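PDB 3W42: phosphoserine phosphatase RsbX from Bacillus subtilis, which dephosphorylates the stressosome protein RsbS and thereby acts as a negative regulator of sigma-B, keeping its activity low during growth and resetting it after stress. Local coordinates for residues E8-L13 with M31-K36; S73-C78 with C105-V110; L93-E98 with A143-G148; M182-T185 with D190-Y193. All coordinates share one frame; numbering follows the deposited sequence. Where two conformers were deposited one is given.

Contact 1 (E8-L13 with M31-K36)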
loop_
_atom_site.group_PDB
_atom_site.type_symbol
_atom_site.label_atom_id
_atom_site.label_comp_id
_atom_site.label_asym_id
_atom_site.label_seq_id
_atom_site.Cartn_x
_atom_site.Cartn_y
_atom_site.Cartn_z
ATOM N N GLU A 8 -7.800 14.677 -11.728
ATOM C CA GLU A 8 -8.482 14.224 -12.920
ATOM C C GLU A 8 -8.224 12.743 -13.245
ATOM O O GLU A 8 -8.982 12.170 -14.025
ATOM C CB GLU A 8 -8.045 15.101 -14.128
ATOM C CG GLU A 8 -8.473 16.589 -14.036
ATOM C CD GLU A 8 -7.715 17.527 -14.988
ATOM O OE1 GLU A 8 -6.457 17.735 -14.739
ATOM O OE2 GLU A 8 -8.311 18.012 -15.968
ATOM N N HIS A 9 -7.192 12.176 -12.681
ATOM C CA HIS A 9 -6.711 10.851 -13.041
ATOM C C HIS A 9 -6.979 9.781 -12.014
ATOM O O HIS A 9 -6.932 8.580 -12.343
ATOM C CB HIS A 9 -5.211 10.912 -13.330
ATOM C CG HIS A 9 -4.914 11.903 -14.411
ATOM N ND1 HIS A 9 -5.328 11.725 -15.706
ATOM C CD2 HIS A 9 -4.317 13.113 -14.300
ATOM C CE1 HIS A 9 -4.955 12.822 -16.367
ATOM N NE2 HIS A 9 -4.377 13.672 -15.526
ATOM N N ILE A 10 -7.170 10.146 -10.766
ATOM C CA ILE A 10 -7.353 9.186 -9.691
ATOM C C ILE A 10 -8.102 9.830 -8.538
ATOM O O ILE A 10 -7.976 11.017 -8.285
ATOM C CB ILE A 10 -5.958 8.669 -9.172
ATOM C CG1 ILE A 10 -6.100 7.325 -8.387
ATOM C CG2 ILE A 10 -5.155 9.766 -8.426
ATOM C CD1 ILE A 10 -4.786 6.766 -7.950
ATOM N N GLN A 11 -8.879 8.997 -7.853
ATOM C CA GLN A 11 -9.375 9.316 -6.527
ATOM C C GLN A 11 -8.854 8.287 -5.545
ATOM O O GLN A 11 -8.819 7.089 -5.884
ATOM C CB GLN A 11 -10.857 9.572 -6.420
ATOM C CG GLN A 11 -11.694 8.405 -6.660
ATOM C CD GLN A 11 -13.145 8.531 -6.329
ATOM O OE1 GLN A 11 -13.636 7.392 -5.929
ATOM N NE2 GLN A 11 -13.852 9.640 -6.722
ATOM N N THR A 12 -8.428 8.744 -4.384
ATOM C CA THR A 12 -7.828 7.878 -3.407
ATOM C C THR A 12 -8.450 8.072 -2.001
ATOM O O THR A 12 -9.006 9.136 -1.688
ATOM C CB THR A 12 -6.321 8.060 -3.293
ATOM O OG1 THR A 12 -6.012 9.411 -2.891
ATOM C CG2 THR A 12 -5.588 7.766 -4.610
ATOM N N LEU A 13 -8.301 7.055 -1.201
ATOM C CA LEU A 13 -8.716 7.065 0.198
ATOM C C LEU A 13 -7.705 6.269 0.987
ATOM O O LEU A 13 -7.399 5.126 0.596
ATOM C CB LEU A 13 -10.137 6.543 0.318
ATOM C CG LEU A 13 -10.749 6.537 1.753
ATOM C CD1 LEU A 13 -12.262 6.616 1.633
ATOM C CD2 LEU A 13 -10.319 5.318 2.535
ATOM N N MET A 31 1.475 8.780 0.477
ATOM C CA MET A 31 0.581 8.947 -0.746
ATOM C C MET A 31 0.954 10.327 -1.306
ATOM O O MET A 31 0.734 11.286 -0.564
ATOM C CB MET A 31 -0.959 8.979 -0.521
ATOM C CG MET A 31 -1.815 9.447 -1.716
ATOM S SD MET A 31 -1.656 8.440 -3.226
ATOM C CE MET A 31 -2.396 7.234 -2.444
ATOM N N LYS A 32 1.310 10.473 -2.567
ATOM C CA LYS A 32 1.288 11.779 -3.220
ATOM C C LYS A 32 0.970 11.612 -4.673
ATOM O O LYS A 32 1.567 10.816 -5.350
ATOM C CB LYS A 32 2.632 12.481 -3.086
ATOM C CG LYS A 32 2.719 13.855 -3.654
ATOM C CD LYS A 32 4.225 14.231 -3.828
ATOM C CE LYS A 32 4.892 14.508 -2.401
ATOM N NZ LYS A 32 6.352 15.033 -2.101
ATOM N N ALA A 33 0.025 12.384 -5.147
ATOM C CA ALA A 33 -0.359 12.469 -6.514
ATOM C C ALA A 33 -0.193 13.893 -7.019
ATOM O O ALA A 33 -0.493 14.838 -6.297
ATOM C CB ALA A 33 -1.811 11.956 -6.772
ATOM N N ASP A 34 0.264 14.056 -8.236
ATOM C CA ASP A 34 0.155 15.317 -8.971
ATOM C C ASP A 34 -0.540 14.989 -10.314
ATOM O O ASP A 34 -1.156 13.932 -10.447
ATOM C CB ASP A 34 1.526 15.965 -9.126
ATOM C CG ASP A 34 2.499 15.240 -10.013
ATOM O OD1 ASP A 34 2.166 14.388 -10.765
ATOM O OD2 ASP A 34 3.647 15.705 -9.950
ATOM N N ASP A 35 -0.551 15.943 -11.227
ATOM C CA ASP A 35 -1.333 15.735 -12.450
ATOM C C ASP A 35 -0.753 14.664 -13.337
ATOM O O ASP A 35 -1.417 14.225 -14.269
ATOM C CB ASP A 35 -1.459 17.038 -13.234
ATOM C CG ASP A 35 -2.166 18.123 -12.487
ATOM O OD1 ASP A 35 -3.088 17.851 -11.702
ATOM O OD2 ASP A 35 -1.816 19.309 -12.723
ATOM N N LYS A 36 0.502 14.283 -13.083
ATOM C CA LYS A 36 1.235 13.370 -13.945
ATOM C C LYS A 36 1.401 11.969 -13.334
ATOM O O LYS A 36 1.451 10.983 -14.081
ATOM C CB LYS A 36 2.591 13.931 -14.321
ATOM C CG LYS A 36 2.455 15.217 -15.211
ATOM C CD LYS A 36 3.782 15.999 -15.483
ATOM C CE LYS A 36 5.064 15.328 -16.248
ATOM N NZ LYS A 36 6.168 16.394 -16.616
HETATM O O HOH W 1 -5.422 16.353 -12.423
#

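Contact 2 (S73-C78 with C105-V110)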
loop_
_atom_site.group_PDB
_atom_site.type_symbol
_atom_site.label_atom_id
_atom_site.label_comp_id
_atom_site.label_asym_id
_atom_site.label_seq_id
_atom_site.Cartn_x
_atom_site.Cartn_y
_atom_site.Cartn_z
ATOM N N SER A 73 14.619 0.826 -6.815
ATOM C CA SER A 73 15.577 1.690 -6.141
ATOM C C SER A 73 15.105 2.176 -4.786
ATOM O O SER A 73 15.848 2.176 -3.811
ATOM C CB SER A 73 15.866 2.885 -7.001
ATOM O OG SER A 73 16.835 3.734 -6.379
ATOM N N ILE A 74 13.848 2.573 -4.745
ATOM C CA ILE A 74 13.281 3.081 -3.508
ATOM C C ILE A 74 13.279 1.952 -2.453
ATOM O O ILE A 74 13.683 2.134 -1.294
ATOM C CB ILE A 74 11.858 3.643 -3.676
ATOM C CG1 ILE A 74 11.873 4.796 -4.689
ATOM C CG2 ILE A 74 11.320 4.073 -2.305
ATOM C CD1 ILE A 74 10.483 5.302 -5.036
ATOM N N ILE A 75 12.822 0.740 -2.845
ATOM C CA ILE A 75 12.720 -0.331 -1.871
ATOM C C ILE A 75 14.077 -0.744 -1.345
ATOM O O ILE A 75 14.185 -1.129 -0.185
ATOM C CB ILE A 75 11.877 -1.500 -2.420
ATOM C CG1 ILE A 75 11.250 -2.241 -1.200
ATOM C CG2 ILE A 75 12.664 -2.388 -3.291
ATOM C CD1 ILE A 75 10.194 -3.319 -1.666
ATOM N N GLU A 76 15.126 -0.639 -2.184
ATOM C CA GLU A 76 16.465 -0.979 -1.686
ATOM C C GLU A 76 16.975 0.062 -0.687
ATOM O O GLU A 76 17.628 -0.345 0.283
ATOM C CB GLU A 76 17.414 -1.160 -2.884
ATOM C CG GLU A 76 18.844 -1.296 -2.455
ATOM C CD GLU A 76 19.175 -2.437 -1.509
ATOM O OE1 GLU A 76 18.290 -3.410 -1.288
ATOM O OE2 GLU A 76 20.294 -2.398 -0.971
ATOM N N ARG A 77 16.673 1.329 -0.882
ATOM C CA ARG A 77 16.986 2.286 0.145
ATOM C C ARG A 77 16.286 1.924 1.452
ATOM O O ARG A 77 16.842 2.090 2.547
ATOM C CB ARG A 77 16.576 3.714 -0.267
ATOM C CG ARG A 77 17.355 4.282 -1.425
ATOM C CD ARG A 77 16.931 5.715 -1.700
ATOM N NE ARG A 77 17.607 6.328 -2.819
ATOM C CZ ARG A 77 18.758 6.984 -2.758
ATOM N NH1 ARG A 77 19.464 7.062 -1.643
ATOM N NH2 ARG A 77 19.221 7.589 -3.851
ATOM N N CYS A 78 15.018 1.558 1.321
ATOM C CA CYS A 78 14.246 1.118 2.485
ATOM C C CYS A 78 14.905 -0.071 3.166
ATOM O O CYS A 78 15.078 -0.071 4.394
ATOM C CB CYS A 78 12.833 0.765 2.095
ATOM S SG CYS A 78 11.841 2.206 1.566
ATOM N N CYS A 105 6.623 -2.959 -6.456
ATOM C CA CYS A 105 7.620 -3.811 -5.851
ATOM C C CYS A 105 7.275 -3.942 -4.381
ATOM O O CYS A 105 6.927 -2.963 -3.724
ATOM C CB CYS A 105 9.001 -3.282 -6.051
ATOM S SG CYS A 105 10.356 -4.348 -5.559
ATOM N N SER A 106 7.432 -5.150 -3.840
ATOM C CA SER A 106 7.015 -5.485 -2.484
ATOM C C SER A 106 7.895 -6.560 -1.904
ATOM O O SER A 106 8.372 -7.457 -2.630
ATOM C CB SER A 106 5.571 -5.952 -2.585
ATOM O OG SER A 106 5.050 -6.379 -1.354
ATOM N N VAL A 107 8.054 -6.532 -0.572
ATOM C CA VAL A 107 8.573 -7.679 0.179
ATOM C C VAL A 107 7.698 -7.826 1.429
ATOM O O VAL A 107 7.545 -6.865 2.175
ATOM C CB VAL A 107 10.041 -7.523 0.580
ATOM C CG1 VAL A 107 10.504 -8.691 1.437
ATOM C CG2 VAL A 107 10.933 -7.383 -0.694
ATOM N N GLY A 108 7.164 -9.022 1.633
ATOM C CA GLY A 108 6.384 -9.285 2.805
ATOM C C GLY A 108 4.918 -9.391 2.541
ATOM O O GLY A 108 4.478 -9.784 1.467
ATOM N N ASN A 109 4.115 -9.122 3.582
ATOM C CA ASN A 109 2.713 -9.472 3.628
ATOM C C ASN A 109 1.780 -8.295 3.476
ATOM O O ASN A 109 0.573 -8.449 3.739
ATOM C CB ASN A 109 2.409 -10.292 4.890
ATOM C CG ASN A 109 2.445 -9.432 6.130
ATOM O OD1 ASN A 109 2.946 -8.294 6.104
ATOM N ND2 ASN A 109 1.911 -9.992 7.206
ATOM N N VAL A 110 2.252 -7.173 2.980
ATOM C CA VAL A 110 1.383 -6.099 2.584
ATOM C C VAL A 110 0.897 -6.387 1.187
ATOM O O VAL A 110 1.708 -6.654 0.266
ATOM C CB VAL A 110 2.155 -4.704 2.646
ATOM C CG1 VAL A 110 1.240 -3.570 2.211
ATOM C CG2 VAL A 110 2.694 -4.466 4.039
#

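Contact 3 (L93-E98 with A143-G148)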
loop_
_atom_site.group_PDB
_atom_site.type_symbol
_atom_site.label_atom_id
_atom_site.label_comp_id
_atom_site.label_asym_id
_atom_site.label_seq_id
_atom_site.Cartn_x
_atom_site.Cartn_y
_atom_site.Cartn_z
ATOM N N LEU A 93 4.146 1.418 -4.872
ATOM C CA LEU A 93 3.427 1.529 -6.129
ATOM C C LEU A 93 3.682 2.894 -6.729
ATOM O O LEU A 93 3.492 3.918 -6.065
ATOM C CB LEU A 93 1.945 1.351 -5.874
ATOM C CG LEU A 93 0.989 1.522 -7.052
ATOM C CD1 LEU A 93 1.220 0.461 -8.126
ATOM C CD2 LEU A 93 -0.454 1.515 -6.611
ATOM N N LYS A 94 4.018 2.945 -8.009
ATOM C CA LYS A 94 4.077 4.180 -8.788
ATOM C C LYS A 94 3.156 4.047 -9.981
ATOM O O LYS A 94 3.033 2.970 -10.571
ATOM C CB LYS A 94 5.502 4.494 -9.231
ATOM C CG LYS A 94 6.402 5.066 -8.118
ATOM C CD LYS A 94 7.876 5.181 -8.502
ATOM C CE LYS A 94 8.118 6.110 -9.695
ATOM N NZ LYS A 94 8.055 7.515 -9.365
ATOM N N ILE A 95 2.516 5.144 -10.350
ATOM C CA ILE A 95 1.596 5.197 -11.481
ATOM C C ILE A 95 1.930 6.389 -12.334
ATOM O O ILE A 95 2.056 7.496 -11.845
ATOM C CB ILE A 95 0.128 5.216 -11.064
ATOM C CG1 ILE A 95 -0.195 4.122 -10.064
ATOM C CG2 ILE A 95 -0.721 5.218 -12.320
ATOM C CD1 ILE A 95 -1.651 4.098 -9.540
ATOM N N ASN A 96 2.045 6.177 -13.654
ATOM C CA ASN A 96 2.124 7.262 -14.619
ATOM C C ASN A 96 0.761 7.342 -15.349
ATOM O O ASN A 96 0.352 6.379 -16.002
ATOM C CB ASN A 96 3.275 7.003 -15.638
ATOM C CG ASN A 96 3.330 8.153 -16.586
ATOM O OD1 ASN A 96 2.522 8.274 -17.497
ATOM N ND2 ASN A 96 4.289 9.110 -16.334
ATOM N N PHE A 97 0.081 8.447 -15.171
ATOM C CA PHE A 97 -1.289 8.540 -15.649
ATOM C C PHE A 97 -1.377 8.631 -17.177
ATOM O O PHE A 97 -2.257 7.982 -17.758
ATOM C CB PHE A 97 -2.057 9.707 -15.049
ATOM C CG PHE A 97 -2.073 9.687 -13.533
ATOM C CD1 PHE A 97 -2.470 8.542 -12.869
ATOM C CD2 PHE A 97 -1.725 10.795 -12.767
ATOM C CE1 PHE A 97 -2.548 8.548 -11.460
ATOM C CE2 PHE A 97 -1.783 10.759 -11.436
ATOM C CZ PHE A 97 -2.210 9.671 -10.773
ATOM N N GLU A 98 -0.519 9.421 -17.833
ATOM C CA GLU A 98 -0.574 9.563 -19.287
ATOM C C GLU A 98 -0.424 8.203 -19.992
ATOM O O GLU A 98 -1.109 7.954 -21.019
ATOM C CB GLU A 98 0.479 10.563 -19.730
ATOM C CG GLU A 98 0.372 10.947 -21.257
ATOM C CD GLU A 98 1.206 10.104 -22.168
ATOM O OE1 GLU A 98 2.248 9.513 -21.709
ATOM O OE2 GLU A 98 0.854 10.132 -23.385
ATOM N N ALA A 143 3.031 -2.890 -15.665
ATOM C CA ALA A 143 1.887 -3.215 -16.460
ATOM C C ALA A 143 1.097 -1.975 -16.793
ATOM O O ALA A 143 1.136 -0.985 -16.116
ATOM C CB ALA A 143 1.029 -4.259 -15.781
ATOM N N THR A 144 0.264 -2.099 -17.823
ATOM C CA THR A 144 -0.719 -1.081 -18.195
ATOM C C THR A 144 -2.022 -1.387 -17.496
ATOM O O THR A 144 -2.431 -2.534 -17.419
ATOM C CB THR A 144 -0.877 -1.132 -19.731
ATOM O OG1 THR A 144 0.418 -0.897 -20.294
ATOM C CG2 THR A 144 -1.850 -0.115 -20.286
ATOM N N TYR A 145 -2.728 -0.398 -17.025
ATOM C CA TYR A 145 -4.071 -0.527 -16.488
ATOM C C TYR A 145 -5.052 0.102 -17.481
ATOM O O TYR A 145 -4.748 1.020 -18.190
ATOM C CB TYR A 145 -4.240 0.048 -15.067
ATOM C CG TYR A 145 -4.085 1.533 -14.986
ATOM C CD1 TYR A 145 -5.151 2.394 -15.159
ATOM C CD2 TYR A 145 -2.850 2.097 -14.712
ATOM C CE1 TYR A 145 -5.027 3.734 -15.066
ATOM C CE2 TYR A 145 -2.709 3.517 -14.662
ATOM C CZ TYR A 145 -3.775 4.315 -14.802
ATOM O OH TYR A 145 -3.607 5.670 -14.698
ATOM N N GLU A 146 -6.272 -0.354 -17.436
ATOM C CA GLU A 146 -7.394 0.220 -18.184
ATOM C C GLU A 146 -8.174 1.212 -17.376
ATOM O O GLU A 146 -8.266 1.106 -16.132
ATOM C CB GLU A 146 -8.333 -0.838 -18.711
ATOM C CG GLU A 146 -7.671 -1.739 -19.709
ATOM C CD GLU A 146 -8.587 -2.567 -20.506
ATOM O OE1 GLU A 146 -9.009 -3.569 -19.884
ATOM O OE2 GLU A 146 -8.770 -2.345 -21.733
ATOM N N LYS A 147 -8.712 2.214 -18.053
ATOM C CA LYS A 147 -9.555 3.154 -17.375
ATOM C C LYS A 147 -10.653 2.414 -16.579
ATOM O O LYS A 147 -11.242 1.432 -17.010
ATOM C CB LYS A 147 -10.145 4.212 -18.305
ATOM C CG LYS A 147 -11.061 3.681 -19.371
ATOM C CD LYS A 147 -11.797 4.842 -20.080
ATOM C CE LYS A 147 -12.624 4.394 -21.294
ATOM N NZ LYS A 147 -11.837 3.860 -22.376
ATOM N N GLY A 148 -10.923 2.900 -15.356
ATOM C CA GLY A 148 -11.895 2.292 -14.515
ATOM C C GLY A 148 -11.347 1.323 -13.492
ATOM O O GLY A 148 -12.107 0.839 -12.640
#

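Contact 4 (M182-T185 with D190-Y193)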
loop_
_atom_site.group_PDB
_atom_site.type_symbol
_atom_site.label_atom_id
_atom_site.label_comp_id
_atom_site.label_asym_id
_atom_site.label_seq_id
_atom_site.Cartn_x
_atom_site.Cartn_y
_atom_site.Cartn_z
ATOM N N MET A 182 -17.048 -3.926 7.989
ATOM C CA MET A 182 -17.176 -5.010 8.940
ATOM C C MET A 182 -15.851 -5.565 9.369
ATOM O O MET A 182 -15.756 -6.216 10.397
ATOM C CB MET A 182 -18.087 -6.090 8.431
ATOM C CG MET A 182 -17.508 -6.942 7.305
ATOM S SD MET A 182 -18.207 -8.570 7.067
ATOM C CE MET A 182 -17.675 -9.358 8.606
ATOM N N TYR A 183 -14.797 -5.392 8.591
ATOM C CA TYR A 183 -13.455 -5.916 8.860
ATOM C C TYR A 183 -12.628 -4.991 9.699
ATOM O O TYR A 183 -11.482 -5.295 10.029
ATOM C CB TYR A 183 -12.770 -6.240 7.509
ATOM C CG TYR A 183 -13.595 -7.024 6.602
ATOM C CD1 TYR A 183 -13.923 -8.324 6.873
ATOM C CD2 TYR A 183 -14.132 -6.419 5.492
ATOM C CE1 TYR A 183 -14.718 -9.084 6.034
ATOM C CE2 TYR A 183 -14.965 -7.117 4.608
ATOM C CZ TYR A 183 -15.287 -8.412 4.906
ATOM O OH TYR A 183 -16.095 -9.093 4.011
ATOM N N THR A 184 -13.163 -3.838 10.076
ATOM C CA THR A 184 -12.419 -2.798 10.780
ATOM C C THR A 184 -12.827 -2.665 12.235
ATOM O O THR A 184 -12.193 -1.930 12.966
ATOM C CB THR A 184 -12.645 -1.417 10.120
ATOM O OG1 THR A 184 -13.983 -0.945 10.349
ATOM C CG2 THR A 184 -12.243 -1.397 8.635
ATOM N N THR A 185 -13.873 -3.357 12.657
ATOM C CA THR A 185 -14.418 -3.149 13.946
ATOM C C THR A 185 -13.669 -3.897 15.078
ATOM O O THR A 185 -13.633 -3.456 16.207
ATOM C CB THR A 185 -15.936 -3.467 13.955
ATOM O OG1 THR A 185 -16.090 -4.747 13.408
ATOM C CG2 THR A 185 -16.674 -2.454 13.117
ATOM N N ASP A 190 -3.192 -3.225 14.047
ATOM C CA ASP A 190 -3.192 -2.047 13.213
ATOM C C ASP A 190 -3.697 -2.405 11.825
ATOM O O ASP A 190 -3.343 -3.474 11.286
ATOM C CB ASP A 190 -1.778 -1.507 13.102
ATOM C CG ASP A 190 -1.144 -1.107 14.456
ATOM O OD1 ASP A 190 -1.873 -0.618 15.330
ATOM O OD2 ASP A 190 0.087 -1.233 14.556
ATOM N N LEU A 191 -4.501 -1.536 11.265
ATOM C CA LEU A 191 -5.135 -1.800 9.956
ATOM C C LEU A 191 -4.961 -0.567 9.127
ATOM O O LEU A 191 -5.454 0.521 9.497
ATOM C CB LEU A 191 -6.607 -2.130 10.184
ATOM C CG LEU A 191 -7.408 -2.692 9.036
ATOM C CD1 LEU A 191 -8.718 -3.286 9.542
ATOM C CD2 LEU A 191 -7.694 -1.697 7.973
ATOM N N THR A 192 -4.294 -0.701 7.962
ATOM C CA THR A 192 -4.037 0.373 7.000
ATOM C C THR A 192 -4.400 -0.081 5.652
ATOM O O THR A 192 -4.001 -1.187 5.238
ATOM C CB THR A 192 -2.555 0.810 7.054
ATOM O OG1 THR A 192 -2.190 1.144 8.375
ATOM C CG2 THR A 192 -2.310 1.991 6.183
ATOM N N TYR A 193 -5.106 0.761 4.893
ATOM C CA TYR A 193 -5.282 0.475 3.473
ATOM C C TYR A 193 -5.322 1.762 2.698
ATOM O O TYR A 193 -5.712 2.816 3.189
ATOM C CB TYR A 193 -6.519 -0.421 3.176
ATOM C CG TYR A 193 -7.860 0.084 3.594
ATOM C CD1 TYR A 193 -8.568 1.005 2.855
ATOM C CD2 TYR A 193 -8.469 -0.417 4.731
ATOM C CE1 TYR A 193 -9.852 1.408 3.255
ATOM C CE2 TYR A 193 -9.738 -0.035 5.098
ATOM C CZ TYR A 193 -10.419 0.868 4.387
ATOM O OH TYR A 193 -11.689 1.225 4.800
#

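Contact 1 (E8-L13 with M31-K36)
H9 and D35 touch between the two sheets of the alpha-beta-beta-alpha sandwich of the PPM-type phosphatases. Residues 8-13 lead into strand 10-17 of one sheet and 31-36 leave strand 27-33 of the other, with end-to-end directions 161° apart. E8, first along the segment, reaches D35 through a water that accepts from E8 N and donates to both carboxylates, 2.9 Å from E8 OE1 and 2.9 Å from D35 OD1. E8 OE1 and D35 OD1 are 4.5 Å apart, so the two donations probably ease the repulsion between like charges. H9 follows, one face of its ring lying against E8 CB, while the F97 ring meets it with planes nearly parallel. H9 CD2 comes within 3.1 Å of D35 O, which approaches the imidazole obliquely; H9 NE2 is 3.3 Å from D35 O, but the angle is too poor for a hydrogen bond. The turn carrying D35 is an Asx turn: D34 OD1 accepts from K36 N (2.9 Å), met 42° out of the carboxylate plane, and also from the N of E37. Next along the strand, I10 directs its CG2 branch at the methyl of A33, 4.3 Å from CG2 to CB, and L38 packs against both. T12 ends the walk. Its OG1 sits between the backbone N and the carbonyl carbon (chi1 61°), which leaves CG2 beside the N. M31, bent at its second and third torsions, meets it tip to tip, although the 3.9 Å from M31 CE to T12 CG2 belongs to one of two deposited methionine conformers and is less certain.

Contact 2 (S73-C78 with C105-V110)
I75 swings its CG1 arm well away from the backbone N (chi1 -153°) and carries it on in an extended chain, so CD1 reaches across to strand 101-107 while CG2 stays near the helix; C105 answers with SG also trans to its own N (chi1 -172°). Both arms thereby enter the same space between helix and sheet. The sulfur is met by both methyls of the isoleucine, with SG of C105 3.8 Å from I75 CG2 and 4.0 Å from I75 CD1. Further along, the CD1 tip rests on the strand backbone itself, 3.9 Å from S106 CA, and touches the side of V107, where CD1 to CG2 is 4.2 Å. One side chain from the helix thus spans three consecutive strand residues, by van der Waals contact alone; no hydrogen bond crosses. The alternation of the strand fits this: C105 and V107 turn their side chains to the helix, whereas S106 points away, and its OG is hydrogen-bonded to S91 OG and A90 O. The axes of helix 73-78 and strand 105-107 approach to 9.0 Å and run roughly parallel, 27° off, the helix-on-sheet layering of the alpha-beta-beta-alpha sandwich. Past the strand, N109 ND2 bonds to D156 OD2, a carboxylate of a manganese ligand, so this turn probably helps to position the metal site. Around the contact, L131 and Y138 pack from loops, I92 of the adjoining strand 88-96 touches I75, and I74 packs on V63 of helix 49-65.

Contact 3 (L93-E98 with A143-G148)
I95 meets Y145 across a wide backbone gap: the nearest CA atoms, those of I95 and T144, are 9.5 Å apart, a spacing that fits two strands of one sheet separated by a third, here strand 101-107. The gap is bridged by Y145, just past the end of strand 140-144. With its CG between the backbone N and the carbonyl carbon (chi1 67°), the ring is sent toward residues 95-97 and crosses the I95 side chain at about a right angle. I95 presents its CG2 branch, 3.5 Å from Y145 CE2 and 3.8 Å from Y145 OH. The same hydroxyl oxygen reaches the rim of the next aromatic: Y145 OH is 3.6 Å from F97 CD1, at the ring edge and in its plane. N96 O is farther off, 4.2 Å from Y145 OH, and forms no hydrogen bond with it. F97 also rests on L38. Y145 packs beside the hairpin turn between strands 88-96 and 101-107, touching its R100, while I95 also packs on F102 of the intervening strand and on F151 of the opposing sheet, as part of the core between the two antiparallel sheets of the PPM-type phosphatase sandwich.

Contact 4 (M182-T185 with D190-Y193)
L191 and T184 meet with their side chains crossing at about a right angle, the leucine driving one methyl into the bend of residues 182-185. CG of L191 stands away from the backbone N (chi1 -169°) and the chain is extended beyond it, which carries CD1 outward to the turn. This single methyl makes the nearest contacts: CD1 of L191 is 3.5 Å from Y183 O, 3.9 Å from T184 CA and 4.1 Å from T184 CG2. It therefore touches backbone as much as side chain. In the threonine, OG1 lies between the backbone N and the carbonyl carbon (chi1 70°) and donates to K181 O, while CG2 faces the leucine. Y183 contributes its carbonyl here while its ring leads away: M182 CG lies 3.5 Å above the Y183 ring plane, over its centre, and L158, V160 and P161 pack nearby. Y15 of strand 10-17 touches both T184 and L191 and stacks on the ring of Y193. The contact thus packs the loop after helix 173-179 against the start of strand 191-198. That strand begins two residues after D189, which binds manganese together with D44 and D156, and the side chain of L191 is about 8 Å from the ion; such an aspartate cluster is characteristic of the metal-dependent PPM-type phosphatase active site.

Along the chain contact 1 closes first, contacts 2 and 3 interleave, and contact 4 comes last. Contacts 1 and 3 are close, with centres 11 Å apart, and touch where K36 O lies 3.1 Å from F97 N, a probable hydrogen bond. Contact 1 joins the two sheets, whereas contact 2 packs helix 71-81 on the five-stranded sheet, its centre 19 Å from that of contact 3. Contact 3 is local to that same sheet. Contact 4 belongs to the six-stranded sheet and joins contact 1 through L13 and Y193; its centre is 26 Å from that of contact 3. Of the four, contact 4 lies beside the manganese site of the sandwich.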